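Immunity protein (Neisseria meningitidis, PDB 4Q7O) probably protects its own cell by neutralising the toxin of a contact-dependent growth-inhibition system, as immunity proteins of such systems do. Local coordinates at residues G57-K62 with S86-V91; N20-S25 with N96-I101. One frame throughout, in Å; residues are numbered along the deposited sequence.

Contact 1. Residues G57-K62 with S86-V91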
loop_
_atom_site.group_PDB
_atom_site.type_symbol
_atom_site.label_atom_id
_atom_site.label_comp_id
_atom_site.label_asym_id
_atom_site.label_seq_id
_atom_site.Cartn_x
_atom_site.Cartn_y
_atom_site.Cartn_z
ATOM N N GLY B 57 -10.947 0.859 -9.429
ATOM C CA GLY B 57 -9.945 1.188 -8.429
ATOM C C GLY B 57 -8.652 0.390 -8.461
ATOM O O GLY B 57 -7.819 0.550 -7.569
ATOM N N ALA B 58 -8.469 -0.468 -9.465
ATOM C CA ALA B 58 -7.233 -1.243 -9.570
ATOM C C ALA B 58 -7.053 -1.830 -10.954
ATOM O O ALA B 58 -7.963 -2.451 -11.487
ATOM C CB ALA B 58 -7.208 -2.356 -8.531
ATOM N N GLN B 59 -5.867 -1.669 -11.525
ATOM C CA GLN B 59 -5.593 -2.262 -12.826
ATOM C C GLN B 59 -4.106 -2.444 -13.065
ATOM O O GLN B 59 -3.272 -1.792 -12.431
ATOM C CB GLN B 59 -6.167 -1.391 -13.947
ATOM C CG GLN B 59 -5.454 -0.051 -14.083
ATOM C CD GLN B 59 -5.872 0.728 -15.317
ATOM O OE1 GLN B 59 -6.330 0.152 -16.306
ATOM N NE2 GLN B 59 -5.707 2.044 -15.266
ATOM N N TYR B 60 -3.786 -3.327 -14.004
ATOM C CA TYR B 60 -2.451 -3.367 -14.589
ATOM C C TYR B 60 -2.537 -3.537 -16.092
ATOM O O TYR B 60 -3.529 -4.047 -16.624
ATOM C CB TYR B 60 -1.549 -4.451 -13.967
ATOM C CG TYR B 60 -2.026 -5.884 -14.159
ATOM C CD1 TYR B 60 -1.878 -6.543 -15.383
ATOM C CD2 TYR B 60 -2.611 -6.585 -13.107
ATOM C CE1 TYR B 60 -2.320 -7.856 -15.559
ATOM C CE2 TYR B 60 -3.050 -7.898 -13.264
ATOM C CZ TYR B 60 -2.902 -8.527 -14.496
ATOM O OH TYR B 60 -3.328 -9.828 -14.677
ATOM N N GLU B 61 -1.475 -3.128 -16.772
ATOM C CA GLU B 61 -1.373 -3.314 -18.202
ATOM C C GLU B 61 0.103 -3.368 -18.552
ATOM O O GLU B 61 0.858 -2.458 -18.199
ATOM C CB GLU B 61 -2.059 -2.153 -18.924
ATOM C CG GLU B 61 -2.149 -2.267 -20.426
ATOM C CD GLU B 61 -2.746 -1.014 -21.041
ATOM O OE1 GLU B 61 -2.870 -0.002 -20.315
ATOM O OE2 GLU B 61 -3.094 -1.040 -22.239
ATOM N N LYS B 62 0.528 -4.438 -19.215
ATOM C CA LYS B 62 1.870 -4.460 -19.776
ATOM C C LYS B 62 2.019 -3.285 -20.734
ATOM O O LYS B 62 1.089 -2.953 -21.478
ATOM C CB LYS B 62 2.127 -5.770 -20.512
ATOM C CG LYS B 62 2.261 -6.962 -19.590
ATOM C CD LYS B 62 2.616 -8.217 -20.360
ATOM C CE LYS B 62 2.849 -9.387 -19.418
ATOM N NZ LYS B 62 3.146 -10.655 -20.141
ATOM N N SER B 86 8.205 -3.759 -19.401
ATOM C CA SER B 86 7.669 -3.187 -18.177
ATOM C C SER B 86 6.151 -3.253 -18.124
ATOM O O SER B 86 5.483 -3.533 -19.117
ATOM C CB SER B 86 8.143 -1.740 -18.008
ATOM O OG SER B 86 9.557 -1.677 -17.860
ATOM N N ILE B 87 5.611 -2.965 -16.952
ATOM C CA ILE B 87 4.186 -3.070 -16.722
ATOM C C ILE B 87 3.716 -1.945 -15.809
ATOM O O ILE B 87 4.410 -1.550 -14.868
ATOM C CB ILE B 87 3.839 -4.474 -16.173
ATOM C CG1 ILE B 87 2.350 -4.600 -15.835
ATOM C CG2 ILE B 87 4.744 -4.832 -14.982
ATOM C CD1 ILE B 87 1.920 -6.034 -15.611
ATOM N N TYR B 88 2.542 -1.415 -16.129
ATOM C CA TYR B 88 1.927 -0.311 -15.409
ATOM C C TYR B 88 0.874 -0.817 -14.440
ATOM O O TYR B 88 0.046 -1.637 -14.808
ATOM C CB TYR B 88 1.286 0.623 -16.434
ATOM C CG TYR B 88 0.368 1.688 -15.891
ATOM C CD1 TYR B 88 0.863 2.912 -15.454
ATOM C CD2 TYR B 88 -1.003 1.496 -15.882
ATOM C CE1 TYR B 88 0.011 3.906 -14.993
ATOM C CE2 TYR B 88 -1.858 2.477 -15.427
ATOM C CZ TYR B 88 -1.347 3.677 -14.981
ATOM O OH TYR B 88 -2.210 4.652 -14.537
ATOM N N PHE B 89 0.914 -0.322 -13.207
ATOM C CA PHE B 89 -0.122 -0.586 -12.217
ATOM C C PHE B 89 -0.737 0.714 -11.754
ATOM O O PHE B 89 -0.043 1.721 -11.617
ATOM C CB PHE B 89 0.469 -1.279 -10.985
ATOM C CG PHE B 89 0.839 -2.699 -11.210
ATOM C CD1 PHE B 89 2.044 -3.024 -11.821
ATOM C CD2 PHE B 89 -0.000 -3.720 -10.787
ATOM C CE1 PHE B 89 2.398 -4.346 -12.022
ATOM C CE2 PHE B 89 0.350 -5.047 -10.982
ATOM C CZ PHE B 89 1.545 -5.362 -11.597
ATOM N N SER B 90 -2.032 0.699 -11.482
ATOM C CA SER B 90 -2.622 1.827 -10.779
ATOM C C SER B 90 -3.686 1.384 -9.799
ATOM O O SER B 90 -4.337 0.358 -9.990
ATOM C CB SER B 90 -3.171 2.870 -11.751
ATOM O OG SER B 90 -4.367 2.428 -12.347
ATOM N N VAL B 91 -3.838 2.161 -8.737
ATOM C CA VAL B 91 -4.927 1.962 -7.795
ATOM C C VAL B 91 -5.604 3.292 -7.483
ATOM O O VAL B 91 -4.997 4.359 -7.604
ATOM C CB VAL B 91 -4.446 1.297 -6.481
ATOM C CG1 VAL B 91 -3.976 -0.120 -6.746
ATOM C CG2 VAL B 91 -3.361 2.135 -5.809
HETATM O O HOH W 1 -5.180 4.242 -13.983
#

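Contact 2. Residues N20-S25 with N96-I101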
loop_
_atom_site.group_PDB
_atom_site.type_symbol
_atom_site.label_atom_id
_atom_site.label_comp_id
_atom_site.label_asym_id
_atom_site.label_seq_id
_atom_site.Cartn_x
_atom_site.Cartn_y
_atom_site.Cartn_z
ATOM N N ASN B 20 9.447 -0.059 -1.646
ATOM C CA ASN B 20 8.760 1.216 -1.887
ATOM C C ASN B 20 7.710 1.075 -2.997
ATOM O O ASN B 20 7.354 2.039 -3.668
ATOM C CB ASN B 20 9.761 2.338 -2.204
ATOM C CG ASN B 20 9.252 3.719 -1.830
ATOM O OD1 ASN B 20 8.307 3.872 -1.051
ATOM N ND2 ASN B 20 9.897 4.744 -2.382
ATOM N N HIS B 21 7.208 -0.141 -3.177
ATOM C CA HIS B 21 6.179 -0.410 -4.185
ATOM C C HIS B 21 4.823 -0.642 -3.542
ATOM O O HIS B 21 4.167 -1.660 -3.783
ATOM C CB HIS B 21 6.596 -1.594 -5.056
ATOM C CG HIS B 21 7.809 -1.306 -5.883
ATOM N ND1 HIS B 21 8.625 -2.297 -6.387
ATOM C CD2 HIS B 21 8.345 -0.131 -6.296
ATOM C CE1 HIS B 21 9.606 -1.744 -7.073
ATOM N NE2 HIS B 21 9.459 -0.430 -7.037
ATOM N N PHE B 22 4.422 0.322 -2.720
ATOM C CA PHE B 22 3.175 0.253 -1.976
ATOM C C PHE B 22 1.940 0.143 -2.875
ATOM O O PHE B 22 0.915 -0.384 -2.450
ATOM C CB PHE B 22 3.050 1.450 -1.029
ATOM C CG PHE B 22 3.202 2.779 -1.717
ATOM C CD1 PHE B 22 2.099 3.425 -2.263
ATOM C CD2 PHE B 22 4.451 3.379 -1.823
ATOM C CE1 PHE B 22 2.229 4.652 -2.895
ATOM C CE2 PHE B 22 4.596 4.603 -2.461
ATOM C CZ PHE B 22 3.481 5.244 -3.004
ATOM N N VAL B 23 2.031 0.604 -4.120
ATOM C CA VAL B 23 0.915 0.432 -5.055
ATOM C C VAL B 23 0.574 -1.050 -5.252
ATOM O O VAL B 23 -0.607 -1.422 -5.345
ATOM C CB VAL B 23 1.206 1.135 -6.408
ATOM C CG1 VAL B 23 0.273 0.634 -7.505
ATOM C CG2 VAL B 23 1.082 2.653 -6.252
ATOM N N ILE B 24 1.607 -1.895 -5.292
ATOM C CA ILE B 24 1.399 -3.337 -5.413
ATOM C C ILE B 24 0.669 -3.914 -4.199
ATOM O O ILE B 24 -0.230 -4.750 -4.343
ATOM C CB ILE B 24 2.729 -4.087 -5.616
ATOM C CG1 ILE B 24 3.451 -3.578 -6.870
ATOM C CG2 ILE B 24 2.486 -5.587 -5.695
ATOM C CD1 ILE B 24 2.636 -3.685 -8.145
ATOM N N SER B 25 1.066 -3.469 -3.009
ATOM C CA SER B 25 0.428 -3.869 -1.754
ATOM C C SER B 25 -1.068 -3.552 -1.803
ATOM O O SER B 25 -1.919 -4.388 -1.473
ATOM C CB SER B 25 1.050 -3.116 -0.563
ATOM O OG SER B 25 2.437 -2.843 -0.742
ATOM N N ASN B 96 -7.438 10.605 -10.341
ATOM C CA ASN B 96 -6.207 10.812 -9.588
ATOM C C ASN B 96 -5.610 9.502 -9.106
ATOM O O ASN B 96 -5.503 9.284 -7.905
ATOM C CB ASN B 96 -6.476 11.691 -8.369
ATOM C CG ASN B 96 -6.813 13.103 -8.741
ATOM O OD1 ASN B 96 -7.899 13.596 -8.440
ATOM N ND2 ASN B 96 -5.882 13.771 -9.407
ATOM N N PRO B 97 -5.204 8.628 -10.037
ATOM C CA PRO B 97 -4.768 7.301 -9.603
ATOM C C PRO B 97 -3.384 7.330 -8.978
ATOM O O PRO B 97 -2.594 8.234 -9.261
ATOM C CB PRO B 97 -4.736 6.507 -10.913
ATOM C CG PRO B 97 -4.430 7.516 -11.942
ATOM C CD PRO B 97 -5.119 8.782 -11.501
ATOM N N GLU B 98 -3.111 6.349 -8.123
ATOM C CA GLU B 98 -1.768 6.133 -7.597
ATOM C C GLU B 98 -1.094 5.127 -8.521
ATOM O O GLU B 98 -1.569 4.003 -8.675
ATOM C CB GLU B 98 -1.847 5.586 -6.179
ATOM C CG GLU B 98 -2.731 6.405 -5.262
ATOM C CD GLU B 98 -2.802 5.806 -3.873
ATOM O OE1 GLU B 98 -1.723 5.532 -3.298
ATOM O OE2 GLU B 98 -3.926 5.589 -3.367
ATOM N N GLU B 99 0.005 5.528 -9.149
ATOM C CA GLU B 99 0.553 4.760 -10.267
ATOM C C GLU B 99 1.964 4.259 -10.011
ATOM O O GLU B 99 2.743 4.889 -9.302
ATOM C CB GLU B 99 0.564 5.620 -11.528
ATOM C CG GLU B 99 -0.794 6.152 -11.930
ATOM C CD GLU B 99 -0.699 7.252 -12.967
ATOM O OE1 GLU B 99 -0.195 8.343 -12.631
ATOM O OE2 GLU B 99 -1.111 7.021 -14.123
ATOM N N LEU B 100 2.303 3.135 -10.629
ATOM C CA LEU B 100 3.640 2.570 -10.523
ATOM C C LEU B 100 3.968 1.778 -11.768
ATOM O O LEU B 100 3.140 1.024 -12.264
ATOM C CB LEU B 100 3.720 1.648 -9.304
ATOM C CG LEU B 100 5.011 0.849 -9.095
ATOM C CD1 LEU B 100 6.176 1.761 -8.781
ATOM C CD2 LEU B 100 4.841 -0.179 -7.982
ATOM N N ILE B 101 5.191 1.940 -12.257
ATOM C CA ILE B 101 5.701 1.103 -13.335
ATOM C C ILE B 101 6.889 0.298 -12.821
ATOM O O ILE B 101 7.762 0.839 -12.144
ATOM C CB ILE B 101 6.111 1.951 -14.544
ATOM C CG1 ILE B 101 4.866 2.592 -15.175
ATOM C CG2 ILE B 101 6.877 1.116 -15.551
ATOM C CD1 ILE B 101 5.174 3.756 -16.116
#

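Contact 1. Residues G57-K62 with S86-V91
Gln59 and Ser90 form an antiparallel hydrogen-bonded pair, Gln59 N giving to Ser90 O at 3.0 Å and Ser90 N to Gln59 O at 2.9 Å. Glu61 and Tyr88 repeat the pattern, the Tyr88 N-H...O bond to Glu61 O being nearly straight (170°). From CB the Gln59 chain turns between its own backbone N and carbonyl carbon (chi1 68°), which sets CG 3.2 Å from Ser90 OG; CD follows farther from that oxygen, and NE2 reaches the edge of the Tyr88 ring at CE2, amide and ring planes steeply inclined. NE2 also donates to a water 2.6 Å away, which bonds Ser90 OG and donates to Tyr88 OH, itself tied to Glu99. These two strands are the central pair of a four-stranded antiparallel sheet whose other face, bearing Ala58, Tyr60, Lys62, Ile87, Phe89 and Val91, packs on helices 22-34 and 104-121. There Tyr60 CB makes a CH-pi contact over the Phe89 ring, 3.8 Å from its centroid and offset toward the rim, while Tyr60 CD1 meets Ile87 CD1 at 3.8 Å. The hydroxyl of Tyr60 bonds Cys43 O, and Phe111 meets its ring edge-to-face.

Contact 2. Residues N20-S25 with N96-I101
Leu100 extends CG anti to its backbone N (chi1 174°), and His21 answers with CG anti to its carbonyl carbon (chi1 -66°), beside the backbone N. The two side chains cross at about a right angle. Both methyls of Leu100 meet His21: CD2 lies 3.7 Å from His21 CB and close to CG of the imidazole, and CD1 is 3.8 Å from His21 CD2. Ile24 also touches Leu100 CD2, its CG1 3.8 Å from this methyl, again with the side chains nearly perpendicular. Val23 points toward the strand and slides past Leu100 in the opposite direction, its CB 3.9 Å from Leu100 CB. Its CG2 reaches the backbone instead, 3.8 Å from Glu98 O. Farther out, Glu98 OE1 stands near the plane of the Phe22 ring at its edge, 4.1 Å from Phe22 CE1, a loose approach.

The grip between the segments is thus apolar, and the polar end of His21 finds its partner outside them. Its ND1 is hydrogen-bonded to the hydroxyl of Tyr110 on helix 104-121, which ties the ring at that atom, while CB and the ring atom CD2 of His21 meet Leu100. Phe22 also meets the ring of Phe34 of the second subunit, so the outer side of this contact borders the dimer interface. A Schellman motif at Asn20 ends helix 10-18, and the chain turns directly into helix 22-34, whose first turn packs on the edge strand 98-103: helix-on-sheet packing in an alpha+beta fold with a four-stranded antiparallel sheet.

Overall arrangement
From the N terminus the chain runs through helix 10-18 to residues 20-25, the first half of contact 2. It then builds helices 22-34 and 37-46 and strand 52-55 before entering strand 58-62, where contact 1 begins. A long connection without helix or strand leads to strand 86-91, and contact 1 closes that inner loop. A short loop leads to strand 98-103, where contact 2 closes the outer loop, with contact 1 inside; the two nest without crossing. Contact 1 joins the middle strands, contact 2 sets the helical N-terminal part against an edge strand. They meet between neighbouring strands: Phe89 N lies 2.8 Å from Leu100 O, and Phe89 CG packs against Ile24 CD1.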